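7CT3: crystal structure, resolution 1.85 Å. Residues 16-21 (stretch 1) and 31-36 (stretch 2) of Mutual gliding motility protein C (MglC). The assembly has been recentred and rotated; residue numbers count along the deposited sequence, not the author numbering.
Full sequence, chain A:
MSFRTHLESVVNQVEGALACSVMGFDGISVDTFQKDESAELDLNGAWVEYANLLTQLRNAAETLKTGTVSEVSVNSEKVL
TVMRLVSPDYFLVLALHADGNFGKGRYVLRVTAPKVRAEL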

ATOM      1  N   GLY A  16      -4.100 -14.442  -9.224  1.00 38.36           N
ATOM      2  CA  GLY A  16      -2.807 -13.801  -9.529  1.00 39.63           C
ATOM      3  C   GLY A  16      -1.836 -13.816  -8.358  1.00 38.01           C
ATOM      4  O   GLY A  16      -0.753 -13.229  -8.508  1.00 38.26           O
ATOM      5  N   ALA A  17      -2.179 -14.465  -7.238  1.00 35.38           N
ATOM      6  CA  ALA A  17      -1.309 -14.573  -6.041  1.00 34.14           C
ATOM      7  C   ALA A  17      -0.024 -15.323  -6.411  1.00 34.96           C
ATOM      8  O   ALA A  17      -0.128 -16.428  -6.969  1.00 38.43           O
ATOM      9  CB  ALA A  17      -2.037 -15.261  -4.913  1.00 35.42           C
ATOM     10  N   LEU A  18       1.135 -14.730  -6.117  1.00 31.51           N
ATOM     11  CA  LEU A  18       2.477 -15.342  -6.320  1.00 34.40           C
ATOM     12  C   LEU A  18       2.826 -16.178  -5.085  1.00 32.69           C
ATOM     13  O   LEU A  18       3.298 -17.314  -5.236  1.00 32.24           O
ATOM     14  CB  LEU A  18       3.522 -14.239  -6.516  1.00 35.33           C
ATOM     15  CG  LEU A  18       3.704 -13.695  -7.932  1.00 44.34           C
ATOM     16  CD1 LEU A  18       2.386 -13.609  -8.679  1.00 51.04           C
ATOM     17  CD2 LEU A  18       4.381 -12.336  -7.895  1.00 48.14           C
ATOM     18  N   ALA A  19       2.624 -15.602  -3.903  1.00 30.69           N
ATOM     19  CA  ALA A  19       3.103 -16.158  -2.623  1.00 30.96           C
ATOM     20  C   ALA A  19       2.399 -15.461  -1.463  1.00 28.45           C
ATOM     21  O   ALA A  19       2.046 -14.268  -1.597  1.00 28.66           O
ATOM     22  CB  ALA A  19       4.600 -15.988  -2.524  1.00 32.50           C
ATOM     23  N   CYS A  20       2.227 -16.189  -0.365  1.00 24.64           N
ATOM     24  CA  CYS A  20       1.854 -15.636   0.957  1.00 25.90           C
ATOM     25  C   CYS A  20       2.855 -16.170   1.981  1.00 27.04           C
ATOM     26  O   CYS A  20       3.079 -17.394   2.003  1.00 28.79           O
ATOM     27  CB  CYS A  20       0.422 -15.986   1.324  1.00 26.47           C
ATOM     28  SG  CYS A  20      -0.203 -15.000   2.705  1.00 31.50           S
ATOM     29  N   SER A  21       3.474 -15.277   2.749  1.00 25.44           N
ATOM     30  CA  SER A  21       4.637 -15.604   3.609  1.00 26.47           C
ATOM     31  C   SER A  21       4.499 -14.924   4.966  1.00 25.17           C
ATOM     32  O   SER A  21       3.835 -13.881   5.043  1.00 26.76           O
ATOM     33  CB  SER A  21       5.917 -15.205   2.936  1.00 27.66           C
ATOM     34  OG  SER A  21       5.952 -15.695   1.605  1.00 30.11           O
ATOM     35  N   ASP A  31       7.915 -18.830   6.987  1.00 31.63           N
ATOM     36  CA  ASP A  31       7.112 -19.823   6.227  1.00 33.74           C
ATOM     37  C   ASP A  31       6.553 -19.144   4.976  1.00 30.82           C
ATOM     38  O   ASP A  31       6.443 -17.905   4.966  1.00 27.31           O
ATOM     39  CB  ASP A  31       6.013 -20.439   7.100  1.00 34.01           C
ATOM     40  CG  ASP A  31       5.645 -21.870   6.730  1.00 39.73           C
ATOM     41  OD1 ASP A  31       6.088 -22.339   5.657  1.00 42.69           O
ATOM     42  OD2 ASP A  31       4.926 -22.514   7.524  1.00 46.47           O
ATOM     43  N   THR A  32       6.244 -19.937   3.951  1.00 30.51           N
ATOM     44  CA  THR A  32       5.653 -19.453   2.679  1.00 30.18           C
ATOM     45  C   THR A  32       4.751 -20.533   2.089  1.00 31.23           C
ATOM     46  O   THR A  32       4.910 -21.728   2.450  1.00 30.33           O
ATOM     47  CB  THR A  32       6.728 -19.030   1.666  1.00 32.21           C
ATOM     48  OG1 THR A  32       6.131 -18.108   0.755  1.00 32.75           O
ATOM     49  CG2 THR A  32       7.321 -20.181   0.882  1.00 33.33           C
ATOM     50  N   PHE A  33       3.835 -20.103   1.224  1.00 30.46           N
ATOM     51  CA  PHE A  33       3.183 -20.946   0.194  1.00 31.58           C
ATOM     52  C   PHE A  33       3.241 -20.192  -1.137  1.00 31.39           C
ATOM     53  O   PHE A  33       2.746 -19.055  -1.184  1.00 32.45           O
ATOM     54  CB  PHE A  33       1.747 -21.296   0.580  1.00 32.00           C
ATOM     55  CG  PHE A  33       1.140 -22.298  -0.365  1.00 33.76           C
ATOM     56  CD1 PHE A  33       0.545 -21.884  -1.547  1.00 34.57           C
ATOM     57  CD2 PHE A  33       1.239 -23.659  -0.112  1.00 36.75           C
ATOM     58  CE1 PHE A  33       0.022 -22.811  -2.436  1.00 37.74           C
ATOM     59  CE2 PHE A  33       0.708 -24.582  -0.999  1.00 36.79           C
ATOM     60  CZ  PHE A  33       0.104 -24.156  -2.160  1.00 38.46           C
ATOM     61  N   GLN A  34       3.854 -20.793  -2.161  1.00 32.94           N
ATOM     62  CA  GLN A  34       4.019 -20.186  -3.509  1.00 38.68           C
ATOM     63  C   GLN A  34       3.043 -20.837  -4.492  1.00 43.34           C
ATOM     64  O   GLN A  34       2.852 -22.072  -4.416  1.00 42.66           O
ATOM     65  CB  GLN A  34       5.451 -20.345  -4.018  1.00 42.62           C
ATOM     66  CG  GLN A  34       6.470 -19.586  -3.187  1.00 45.20           C
ATOM     67  CD  GLN A  34       7.765 -19.335  -3.920  1.00 47.62           C
ATOM     68  OE1 GLN A  34       7.988 -19.809  -5.035  1.00 51.06           O
ATOM     69  NE2 GLN A  34       8.640 -18.580  -3.284  1.00 48.94           N
ATOM     70  N   LYS A  35       2.450 -20.020  -5.368  1.00 45.71           N
ATOM     71  CA  LYS A  35       1.733 -20.462  -6.592  1.00 55.12           C
ATOM     72  C   LYS A  35       2.568 -21.548  -7.283  1.00 62.94           C
ATOM     73  O   LYS A  35       3.645 -21.211  -7.816  1.00 66.00           O
ATOM     74  CB  LYS A  35       1.510 -19.264  -7.519  1.00 58.63           C
ATOM     75  CG  LYS A  35       0.761 -19.556  -8.812  1.00 67.12           C
ATOM     76  CD  LYS A  35      -0.676 -19.986  -8.596  1.00 73.50           C
ATOM     77  CE  LYS A  35      -1.450 -20.144  -9.888  1.00 80.21           C
ATOM     78  NZ  LYS A  35      -1.733 -18.838 -10.529  1.00 83.26           N
ATOM     79  N   ASP A  36       2.108 -22.802  -7.241  1.00 71.96           N
ATOM     80  CA  ASP A  36       2.741 -23.955  -7.937  1.00 78.56           C
ATOM     81  C   ASP A  36       2.170 -24.067  -9.358  1.00 89.01           C
ATOM     82  O   ASP A  36       2.949 -24.382 -10.286  1.00 91.89           O
ATOM     83  CB  ASP A  36       2.527 -25.261  -7.165  1.00 88.48           C
ATOM     84  CG  ASP A  36       3.101 -26.486  -7.860  1.00 90.72           C
ATOM     85  OD1 ASP A  36       4.272 -26.422  -8.288  1.00 97.63           O
ATOM     86  OD2 ASP A  36       2.367 -27.489  -7.982  1.00 95.82           O
TER
HETATM   87  O   HOH W   1      -2.600 -17.674  -7.465  1.00 50.62           O

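The two stretches lie side by side as neighbouring antiparallel strands. Their axes approach to 4.7 Å, and their N-to-C directions differ by 158°. Strand 17-21 runs on past stretch 1, and strand 31-34 begins before stretch 2. The register pairs Ala19 with Gln34, Cys20 with Phe33, and Ser21 with Thr32.

Cys20 and Phe33 form the hydrogen-bonded pair, with their CA atoms 5.5 Å apart. Cys20 N donates to Phe33 O at 3.0 Å, and Phe33 N donates to Cys20 O at 2.9 Å. Both bonds are close to straight, with N-H...O angles of 162° and 161°. The other two are non-hydrogen-bonded pairs. Ala19 CA and Gln34 CA are 4.2 Å apart, and Ser21 CA and Thr32 CA 4.1 Å. This alternation of wide and narrow pairs is typical of antiparallel sheet. A third backbone bond, from Lys35 N to Leu18 O at 2.8 Å, extends the ladder just beyond the end of strand 31-34.

CA-H...O contacts supplement these bonds. Leu18 O lies 3.4 Å from Gln34 CA, and Phe33 O lies 3.3 Å from Ala19 CA. Cys20 O is 3.4 Å from Thr32 CA, and Asp31 O is 3.2 Å from Ser21 CA. The first three carbonyls thus each meet a CA-H as well as an amide N-H.

Ala19, Ser21, Thr32 and Gln34 place their side chains on one face of the sheet. Here Ser21 OG and Thr32 OG1 form a short hydrogen bond of 2.6 Å. Either hydroxyl could be the donor. It links the side chains of a pair that has no backbone hydrogen bond of its own. Next to it the contact is looser: Ala19 CB is 4.1 Å from Gln34 CG and 4.2 Å from Thr32 OG1.

Cys20 and Phe33 point to the other face. Both have chi1 in the t well. The end of the Phe33 side chain leads away from stretch 1. Cys20 CB and Phe33 CB are 5.5 Å apart, and the closest contacts of this pair are its two backbone bonds.

Lys35 has the largest area covered by the other stretch, 51 Å². Its CA-to-CB bond points toward stretch 1, and Lys35 CB packs 3.3 Å from Ala17 O. Water 1 donates to Ala17 O at 2.8 Å and accepts a weak bond from Lys35 NZ at 3.4 Å, so it bridges the two residues.

Within stretch 2, Thr32 N donates to Asp31 OD1 at 3.0 Å. Asp36 makes no contact with stretch 1 and is poorly ordered.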